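Local coordinates for hemin ABC transporter, periplasmic hemin-binding protein HutB (Vibrio cholerae, PDB 5KHL), which probably binds heme in the periplasm and hands it to an ABC transporter in the inner membrane for uptake, at residues 28-32 with 33-37; 47-50 with 51-54; 173-176 with 177-181; 183-186 with 187-191. All blocks are in the same frame, centred on the assembly; numbering follows the deposited sequence.

In the fold
Contacts 1 and 3 are helix ends, each closed by a Schellman motif with a glycine at positive phi; contacts 2 and 4 are loop turns containing prolines and serines. Contact 3 is the buried one, with I176 against strand 152-156 and I175 and I179 against helix 256-269; contacts 1 and 4 are partly buried and contact 2 lies at the surface. They pair by place, 1 with 2 and 3 with 4, each pair in series with centres about 12 Å apart. The first pair flanks strand 39-42 and touches by packing of E36 on P49 and L52; the second meets through polar D173 and N183. Contacts 2 and 4 lie farthest apart, about 38 Å between centres.

Contact 1: residues 28-32 with 33-37; sequences ELILA and LGAEQ
I30 and A35 touch across the end of helix 24-32, which closes in a Schellman motif. Three backbone bonds make the ending. L33 N still reaches L29 O in the helical manner, at 2.8 Å, although L33 itself has left helical backbone angles. G34 N turns back to L31 O, 2.8 Å away, and approaches from above the carbonyl plane. The long bond of the motif runs from A35 N to I30 O, also 2.8 Å, and arrives almost head-on to the carbonyl. G34 has a phi of 75°, a conformation glycine enters easily because it carries no CB, and this reverses the chain enough for A35 to bond back past it.

Apolar contacts accompany these bonds. The branch methyl CG2 of I30 stands anti to the backbone N and therefore leans toward the C-terminal end of the helix, where it lies 4.1 Å from A35 CB. This is the hydrophobic pair usual in a Schellman ending, and the small methyl of A35 fits beside the CG2 branch. On a more open side, L31 CD1 touches E36 CB at 3.8 Å; the two side chains cross at about a right angle, and CB is the part of the glutamate that meets the leucine. L33 lies beside the last turn, its CG 3.3 Å from L29 O.

Beyond the turn, L29, I30 and L33 pack on helix 107-120, while A32 and L33 meet L130 of helix 125-143. E36 reaches P49 and L52 in the loop after strand 39-42.

Contact 2: residues 47-50 with 51-54; sequences EVPS and SLNL
L52 lies against the ring of P49 in a short 3-10 turn at the protein surface. Its methyl CD2 is 3.6 Å from P49 CD and equally close to CG, so the leucine touches one edge of the pyrrolidine with a single branch. The other close apolar pair spans the turn: L54 CD1 rests on the isopropyl group of V48, nearest to CG1 at 3.9 Å, and the two side chains meet at roughly a right angle. A branched valine suits this place because CB and both methyls offer a broad surface to one leucine methyl.

Two backbone bonds of 3-10 spacing close the turn that carries P49 and L52. L52 N donates to P49 O at 3.0 Å with a nearly straight N-H...O angle of 167°. N53 N does the same to S50 O, 3.1 Å away. In both, the donor stands well above the carbonyl plane, as is common in so tight a turn. N53 then takes up a positive phi of 53°, which asparagine tolerates better than most residues, and the chain swings round to bring L54 back over V48.

Farther out, V48 and L54 both pack on V42, and L54 also on L39, so these two face strand 39-42, while P49 and L52 meet E36. The serines instead occupy the outer side, where small polar groups suit the exposure, and S51 OG lies 3.5 Å from P49 CB.

Contact 3: residues 173-176 with 177-181; sequences DTII and GLIGA
I176 and A181 come together where helix 171-178 ends in a Schellman motif. The tight part lies on this face. A181 N donates to I176 O at 2.9 Å, nearly in line with the carbonyl, and G180 N bonds to G177 O inside that longer link. G180 permits the reversal: its phi of 85° would press a side chain against the preceding carbonyl oxygen, and glycine has none. The methyl CG2 of I176, anti to its own backbone N, points along the helix and meets A181 CB at 3.8 Å, the hydrophobic contact common to Schellman motifs. Both residues pack against V152 of strand 152-156.

I179 adds a second close fit. With chi1 at 77°, its CG1 sits between backbone N and carbonyl carbon, which brings CG2 to 3.1 Å from I175 O and CG1 to 3.2 Å from I176 O. I175 and I179 turn toward A262 of helix 256-269, where bulky aliphatic residues suit the buried interface.

The side formed by D173, T174 and G177 is looser and partly open. G177, which lacks a side chain, keeps its regular helical bond to D173 O, though at a longer 3.2 Å. Here the polar ends look outside the helix: D173 OD2 bonds to N183 ND2, and T174 OG1 to S105 O. T174 borders the buried side again at L178, which packs on I138 and Q142 of helix 125-143; the two side chains run alongside each other in the same direction, with T174 CG2 3.9 Å from L178 CD1.

Contact 4: residues 183-186 with 187-191; sequences NPAS and PSITS
From inside a type I beta turn that runs from N183 to S186, A185 O accepts I189 N at 2.9 Å, almost along the carbonyl direction. P184 occupies the second position of this turn, where the phi near -60° fixed by its ring is the value needed. S186 N closes the turn on N183 O, and the serine hydroxyl adds a bond to the same oxygen, OG to O 3.0 Å, lying in the carbonyl plane. That oxygen is thus gripped twice by one residue. The rotation about CA-CB places S186 OG between backbone N and carbonyl carbon (chi1 76°), folding it back over the turn and beside P187, whose CD is 3.2 Å away. P187 has no N-H to give, and the next backbone bond back into the turn comes from I189.

A185, small and buried, packs on L153 of strand 152-156, as do N183 and P184. Past the turn, backbone bonds from I189 and S191 tie the chain to S168 and G167. I189 CG1 lies beyond the oxygen that its own N-H holds, 3.4 Å from A185 O and 4.2 Å from A185 CB.

Contact 1: residues 28-32 with 33-37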
loop_
_atom_site.group_PDB
_atom_site.type_symbol
_atom_site.label_atom_id
_atom_site.label_comp_id
_atom_site.label_asym_id
_atom_site.label_seq_id
_atom_site.Cartn_x
_atom_site.Cartn_y
_atom_site.Cartn_z
ATOM N N GLU A 28 -0.145 -8.308 6.652
ATOM C CA GLU A 28 -0.890 -9.083 5.654
ATOM C C GLU A 28 -0.106 -10.349 5.296
ATOM O O GLU A 28 -0.677 -11.432 5.235
ATOM C CB GLU A 28 -1.233 -8.246 4.392
ATOM C CG GLU A 28 -0.054 -7.639 3.651
ATOM C CD GLU A 28 -0.344 -7.273 2.183
ATOM O OE1 GLU A 28 -1.483 -6.890 1.831
ATOM O OE2 GLU A 28 0.601 -7.363 1.374
ATOM N N LEU A 29 1.200 -10.214 5.094
ATOM C CA LEU A 29 2.006 -11.363 4.741
ATOM C C LEU A 29 2.044 -12.371 5.903
ATOM O O LEU A 29 1.839 -13.571 5.686
ATOM C CB LEU A 29 3.416 -10.920 4.315
ATOM C CG LEU A 29 3.424 -10.062 3.035
ATOM C CD1 LEU A 29 4.830 -9.705 2.602
ATOM C CD2 LEU A 29 2.688 -10.750 1.901
ATOM N N ILE A 30 2.248 -11.880 7.126
ATOM C CA ILE A 30 2.236 -12.727 8.327
ATOM C C ILE A 30 0.942 -13.553 8.417
ATOM O O ILE A 30 0.964 -14.756 8.699
ATOM C CB ILE A 30 2.423 -11.881 9.630
ATOM C CG1 ILE A 30 3.786 -11.186 9.615
ATOM C CG2 ILE A 30 2.296 -12.758 10.883
ATOM C CD1 ILE A 30 4.171 -10.520 10.911
ATOM N N LEU A 31 -0.179 -12.903 8.144
ATOM C CA LEU A 31 -1.460 -13.590 8.059
ATOM C C LEU A 31 -1.495 -14.550 6.858
ATOM O O LEU A 31 -1.914 -15.698 6.994
ATOM C CB LEU A 31 -2.607 -12.568 7.972
ATOM C CG LEU A 31 -3.280 -12.039 9.249
ATOM C CD1 LEU A 31 -2.278 -11.639 10.312
ATOM C CD2 LEU A 31 -4.196 -10.853 8.927
ATOM N N ALA A 32 -1.037 -14.094 5.691
ATOM C CA ALA A 32 -1.127 -14.908 4.467
ATOM C C ALA A 32 -0.334 -16.182 4.605
ATOM O O ALA A 32 -0.689 -17.203 4.035
ATOM C CB ALA A 32 -0.647 -14.128 3.252
ATOM N N LEU A 33 0.746 -16.115 5.374
ATOM C CA LEU A 33 1.627 -17.271 5.565
ATOM C C LEU A 33 1.138 -18.139 6.730
ATOM O O LEU A 33 1.810 -19.081 7.153
ATOM C CB LEU A 33 3.064 -16.796 5.791
ATOM C CG LEU A 33 3.719 -16.099 4.591
ATOM C CD1 LEU A 33 4.869 -15.175 4.989
ATOM C CD2 LEU A 33 4.195 -17.130 3.594
ATOM N N GLY A 34 -0.041 -17.800 7.246
ATOM C CA GLY A 34 -0.671 -18.562 8.305
ATOM C C GLY A 34 -0.080 -18.379 9.688
ATOM O O GLY A 34 -0.328 -19.199 10.571
ATOM N N ALA A 35 0.669 -17.301 9.902
ATOM C CA ALA A 35 1.400 -17.154 11.163
ATOM C C ALA A 35 0.818 -16.094 12.088
ATOM O O ALA A 35 1.555 -15.469 12.846
ATOM C CB ALA A 35 2.875 -16.842 10.892
ATOM N N GLU A 36 -0.497 -15.895 12.053
ATOM C CA GLU A 36 -1.106 -14.877 12.913
ATOM C C GLU A 36 -0.972 -15.173 14.416
ATOM O O GLU A 36 -0.987 -14.265 15.216
ATOM C CB GLU A 36 -2.586 -14.677 12.561
ATOM C CG GLU A 36 -3.378 -15.951 12.425
ATOM C CD GLU A 36 -4.864 -15.690 12.245
ATOM O OE1 GLU A 36 -5.306 -14.549 12.494
ATOM O OE2 GLU A 36 -5.593 -16.630 11.854
ATOM N N GLN A 37 -0.811 -16.436 14.799
ATOM C CA GLN A 37 -0.699 -16.790 16.224
ATOM C C GLN A 37 0.614 -16.284 16.822
ATOM O O GLN A 37 0.782 -16.280 18.039
ATOM C CB GLN A 37 -0.820 -18.310 16.424
ATOM C CG GLN A 37 0.273 -19.128 15.747
ATOM C CD GLN A 37 0.133 -19.175 14.224
ATOM O OE1 GLN A 37 -0.894 -18.770 13.674
ATOM N NE2 GLN A 37 1.171 -19.664 13.539
#

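Contact 2: residues 47-50 with 51-54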
loop_
_atom_site.group_PDB
_atom_site.type_symbol
_atom_site.label_atom_id
_atom_site.label_comp_id
_atom_site.label_asym_id
_atom_site.label_seq_id
_atom_site.Cartn_x
_atom_site.Cartn_y
_atom_site.Cartn_z
ATOM N N GLU A 47 -4.382 -4.417 9.768
ATOM C CA GLU A 47 -5.707 -4.987 9.957
ATOM C C GLU A 47 -5.623 -6.455 10.326
ATOM O O GLU A 47 -4.925 -7.247 9.684
ATOM C CB GLU A 47 -6.557 -4.792 8.714
ATOM C CG GLU A 47 -7.156 -3.408 8.683
ATOM C CD GLU A 47 -7.240 -2.856 7.284
ATOM O OE1 GLU A 47 -8.210 -2.112 7.039
ATOM O OE2 GLU A 47 -6.351 -3.158 6.441
ATOM N N VAL A 48 -6.329 -6.789 11.398
ATOM C CA VAL A 48 -6.285 -8.101 11.997
ATOM C C VAL A 48 -7.697 -8.370 12.457
ATOM O O VAL A 48 -8.477 -7.434 12.632
ATOM C CB VAL A 48 -5.272 -8.175 13.182
ATOM C CG1 VAL A 48 -3.824 -7.967 12.681
ATOM C CG2 VAL A 48 -5.639 -7.178 14.276
ATOM N N PRO A 49 -8.058 -9.645 12.615
ATOM C CA PRO A 49 -9.444 -9.900 13.037
ATOM C C PRO A 49 -9.693 -9.470 14.478
ATOM O O PRO A 49 -8.840 -9.660 15.346
ATOM C CB PRO A 49 -9.592 -11.414 12.879
ATOM C CG PRO A 49 -8.199 -11.949 12.911
ATOM C CD PRO A 49 -7.299 -10.880 12.363
ATOM N N SER A 50 -10.860 -8.876 14.707
ATOM C CA SER A 50 -11.283 -8.418 16.030
ATOM C C SER A 50 -11.029 -9.482 17.079
ATOM O O SER A 50 -10.573 -9.188 18.172
ATOM C CB SER A 50 -12.765 -8.056 16.016
ATOM O OG SER A 50 -13.055 -7.128 14.992
ATOM N N SER A 51 -11.293 -10.726 16.706
ATOM C CA SER A 51 -11.171 -11.874 17.597
ATOM C C SER A 51 -9.813 -12.017 18.300
ATOM O O SER A 51 -9.726 -12.577 19.394
ATOM C CB SER A 51 -11.476 -13.157 16.807
ATOM O OG SER A 51 -11.483 -12.916 15.409
ATOM N N LEU A 52 -8.757 -11.512 17.673
ATOM C CA LEU A 52 -7.394 -11.724 18.160
ATOM C C LEU A 52 -7.101 -10.911 19.415
ATOM O O LEU A 52 -6.194 -11.250 20.179
ATOM C CB LEU A 52 -6.395 -11.370 17.065
ATOM C CG LEU A 52 -5.547 -12.502 16.482
ATOM C CD1 LEU A 52 -6.198 -13.857 16.693
ATOM C CD2 LEU A 52 -5.302 -12.262 14.999
ATOM N N ASN A 53 -7.874 -9.840 19.608
ATOM C CA ASN A 53 -7.661 -8.895 20.699
ATOM C C ASN A 53 -6.216 -8.372 20.738
ATOM O O ASN A 53 -5.627 -8.217 21.813
ATOM C CB ASN A 53 -8.041 -9.537 22.045
ATOM C CG ASN A 53 -9.541 -9.835 22.157
ATOM O OD1 ASN A 53 -10.363 -9.208 21.496
ATOM N ND2 ASN A 53 -9.895 -10.797 23.006
ATOM N N LEU A 54 -5.641 -8.110 19.564
ATOM C CA LEU A 54 -4.253 -7.661 19.516
ATOM C C LEU A 54 -4.152 -6.194 19.922
ATOM O O LEU A 54 -4.922 -5.373 19.469
ATOM C CB LEU A 54 -3.653 -7.872 18.130
ATOM C CG LEU A 54 -3.274 -9.305 17.724
ATOM C CD1 LEU A 54 -2.956 -9.363 16.234
ATOM C CD2 LEU A 54 -2.081 -9.810 18.528
#

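Contact 3: residues 173-176 with 177-181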
loop_
_atom_site.group_PDB
_atom_site.type_symbol
_atom_site.label_atom_id
_atom_site.label_comp_id
_atom_site.label_asym_id
_atom_site.label_seq_id
_atom_site.Cartn_x
_atom_site.Cartn_y
_atom_site.Cartn_z
ATOM N N ASP A 173 1.498 4.133 -8.805
ATOM C CA ASP A 173 2.026 3.972 -10.157
ATOM C C ASP A 173 2.121 2.514 -10.597
ATOM O O ASP A 173 1.763 2.181 -11.726
ATOM C CB ASP A 173 3.403 4.608 -10.297
ATOM C CG ASP A 173 3.994 4.366 -11.667
ATOM O OD1 ASP A 173 5.002 3.641 -11.773
ATOM O OD2 ASP A 173 3.403 4.871 -12.636
ATOM N N THR A 174 2.615 1.649 -9.718
ATOM C CA THR A 174 2.774 0.239 -10.051
ATOM C C THR A 174 1.407 -0.404 -10.335
ATOM O O THR A 174 1.248 -1.197 -11.284
ATOM C CB THR A 174 3.482 -0.508 -8.911
ATOM O OG1 THR A 174 4.776 0.053 -8.702
ATOM C CG2 THR A 174 3.620 -1.986 -9.193
ATOM N N ILE A 175 0.412 -0.023 -9.535
ATOM C CA ILE A 175 -0.927 -0.584 -9.650
ATOM C C ILE A 175 -1.573 -0.208 -10.986
ATOM O O ILE A 175 -2.219 -1.041 -11.618
ATOM C CB ILE A 175 -1.813 -0.140 -8.456
ATOM C CG1 ILE A 175 -1.391 -0.924 -7.209
ATOM C CG2 ILE A 175 -3.326 -0.307 -8.748
ATOM C CD1 ILE A 175 -1.982 -0.365 -5.911
ATOM N N ILE A 176 -1.386 1.038 -11.406
ATOM C CA ILE A 176 -1.853 1.510 -12.704
ATOM C C ILE A 176 -1.215 0.716 -13.877
ATOM O O ILE A 176 -1.903 0.342 -14.834
ATOM C CB ILE A 176 -1.564 3.022 -12.861
ATOM C CG1 ILE A 176 -2.475 3.824 -11.947
ATOM C CG2 ILE A 176 -1.788 3.491 -14.288
ATOM C CD1 ILE A 176 -2.024 5.271 -11.772
ATOM N N GLY A 177 0.088 0.456 -13.796
ATOM C CA GLY A 177 0.750 -0.371 -14.795
ATOM C C GLY A 177 0.170 -1.775 -14.807
ATOM O O GLY A 177 -0.119 -2.317 -15.865
ATOM N N LEU A 178 -0.020 -2.353 -13.621
ATOM C CA LEU A 178 -0.533 -3.713 -13.497
ATOM C C LEU A 178 -1.963 -3.880 -14.000
ATOM O O LEU A 178 -2.305 -4.945 -14.523
ATOM C CB LEU A 178 -0.433 -4.192 -12.049
ATOM C CG LEU A 178 0.985 -4.575 -11.612
ATOM C CD1 LEU A 178 1.066 -4.824 -10.123
ATOM C CD2 LEU A 178 1.439 -5.808 -12.363
ATOM N N ILE A 179 -2.803 -2.854 -13.867
ATOM C CA ILE A 179 -4.143 -2.953 -14.432
ATOM C C ILE A 179 -4.092 -2.743 -15.947
ATOM O O ILE A 179 -5.104 -2.874 -16.633
ATOM C CB ILE A 179 -5.133 -1.949 -13.812
ATOM C CG1 ILE A 179 -4.910 -0.545 -14.379
ATOM C CG2 ILE A 179 -5.101 -2.021 -12.271
ATOM C CD1 ILE A 179 -5.426 0.568 -13.492
ATOM N N GLY A 180 -2.910 -2.430 -16.467
ATOM C CA GLY A 180 -2.729 -2.289 -17.899
ATOM C C GLY A 180 -3.091 -0.907 -18.397
ATOM O O GLY A 180 -3.536 -0.749 -19.532
ATOM N N ALA A 181 -2.912 0.101 -17.549
ATOM C CA ALA A 181 -3.123 1.468 -17.985
ATOM C C ALA A 181 -1.785 2.207 -18.110
ATOM O O ALA A 181 -0.746 1.717 -17.651
ATOM C CB ALA A 181 -4.063 2.197 -17.026
#

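Contact 4: residues 183-186 with 187-191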
loop_
_atom_site.group_PDB
_atom_site.type_symbol
_atom_site.label_atom_id
_atom_site.label_comp_id
_atom_site.label_asym_id
_atom_site.label_seq_id
_atom_site.Cartn_x
_atom_site.Cartn_y
_atom_site.Cartn_z
ATOM N N ASN A 183 0.123 5.508 -16.742
ATOM C CA ASN A 183 0.143 6.598 -15.779
ATOM C C ASN A 183 0.803 7.806 -16.411
ATOM O O ASN A 183 2.020 7.893 -16.410
ATOM C CB ASN A 183 0.891 6.213 -14.508
ATOM C CG ASN A 183 0.942 7.350 -13.514
ATOM O OD1 ASN A 183 0.152 8.295 -13.605
ATOM N ND2 ASN A 183 1.871 7.272 -12.556
ATOM N N PRO A 184 0.002 8.753 -16.932
ATOM C CA PRO A 184 0.558 9.892 -17.681
ATOM C C PRO A 184 1.574 10.694 -16.866
ATOM O O PRO A 184 2.471 11.338 -17.416
ATOM C CB PRO A 184 -0.673 10.751 -18.009
ATOM C CG PRO A 184 -1.873 9.899 -17.700
ATOM C CD PRO A 184 -1.441 8.890 -16.673
ATOM N N ALA A 185 1.439 10.634 -15.549
ATOM C CA ALA A 185 2.362 11.329 -14.664
ATOM C C ALA A 185 3.715 10.632 -14.501
ATOM O O ALA A 185 4.673 11.278 -14.082
ATOM C CB ALA A 185 1.711 11.517 -13.285
ATOM N N SER A 186 3.795 9.333 -14.812
ATOM C CA SER A 186 4.939 8.487 -14.380
ATOM C C SER A 186 6.298 8.764 -15.025
ATOM O O SER A 186 7.326 8.498 -14.412
ATOM C CB SER A 186 4.619 6.986 -14.557
ATOM O OG SER A 186 4.691 6.534 -15.899
ATOM N N PRO A 187 6.327 9.275 -16.260
ATOM C CA PRO A 187 7.657 9.708 -16.707
ATOM C C PRO A 187 8.126 10.981 -15.986
ATOM O O PRO A 187 9.095 10.951 -15.223
ATOM C CB PRO A 187 7.458 9.968 -18.201
ATOM C CG PRO A 187 5.961 10.195 -18.352
ATOM C CD PRO A 187 5.331 9.296 -17.346
ATOM N N SER A 188 7.406 12.078 -16.218
ATOM C CA SER A 188 7.762 13.417 -15.731
ATOM C C SER A 188 7.817 13.603 -14.212
ATOM O O SER A 188 8.572 14.432 -13.703
ATOM C CB SER A 188 6.771 14.427 -16.305
ATOM O OG SER A 188 5.544 13.794 -16.619
ATOM N N ILE A 189 6.996 12.860 -13.485
ATOM C CA ILE A 189 6.907 13.069 -12.048
ATOM C C ILE A 189 7.501 11.902 -11.293
ATOM O O ILE A 189 7.329 10.735 -11.664
ATOM C CB ILE A 189 5.447 13.271 -11.598
ATOM C CG1 ILE A 189 4.775 14.305 -12.484
ATOM C CG2 ILE A 189 5.387 13.715 -10.149
ATOM C CD1 ILE A 189 5.485 15.619 -12.459
ATOM N N THR A 190 8.205 12.214 -10.221
ATOM C CA THR A 190 8.772 11.167 -9.404
ATOM C C THR A 190 8.228 11.311 -8.001
ATOM O O THR A 190 8.177 12.411 -7.457
ATOM C CB THR A 190 10.303 11.212 -9.437
ATOM O OG1 THR A 190 10.742 11.113 -10.808
ATOM C CG2 THR A 190 10.879 10.064 -8.628
ATOM N N SER A 191 7.771 10.194 -7.449
ATOM C CA SER A 191 7.112 10.182 -6.149
ATOM C C SER A 191 5.835 11.036 -6.201
ATOM O O SER A 191 5.251 11.243 -7.267
ATOM C CB SER A 191 8.068 10.672 -5.048
ATOM O OG SER A 191 7.522 10.493 -3.756
#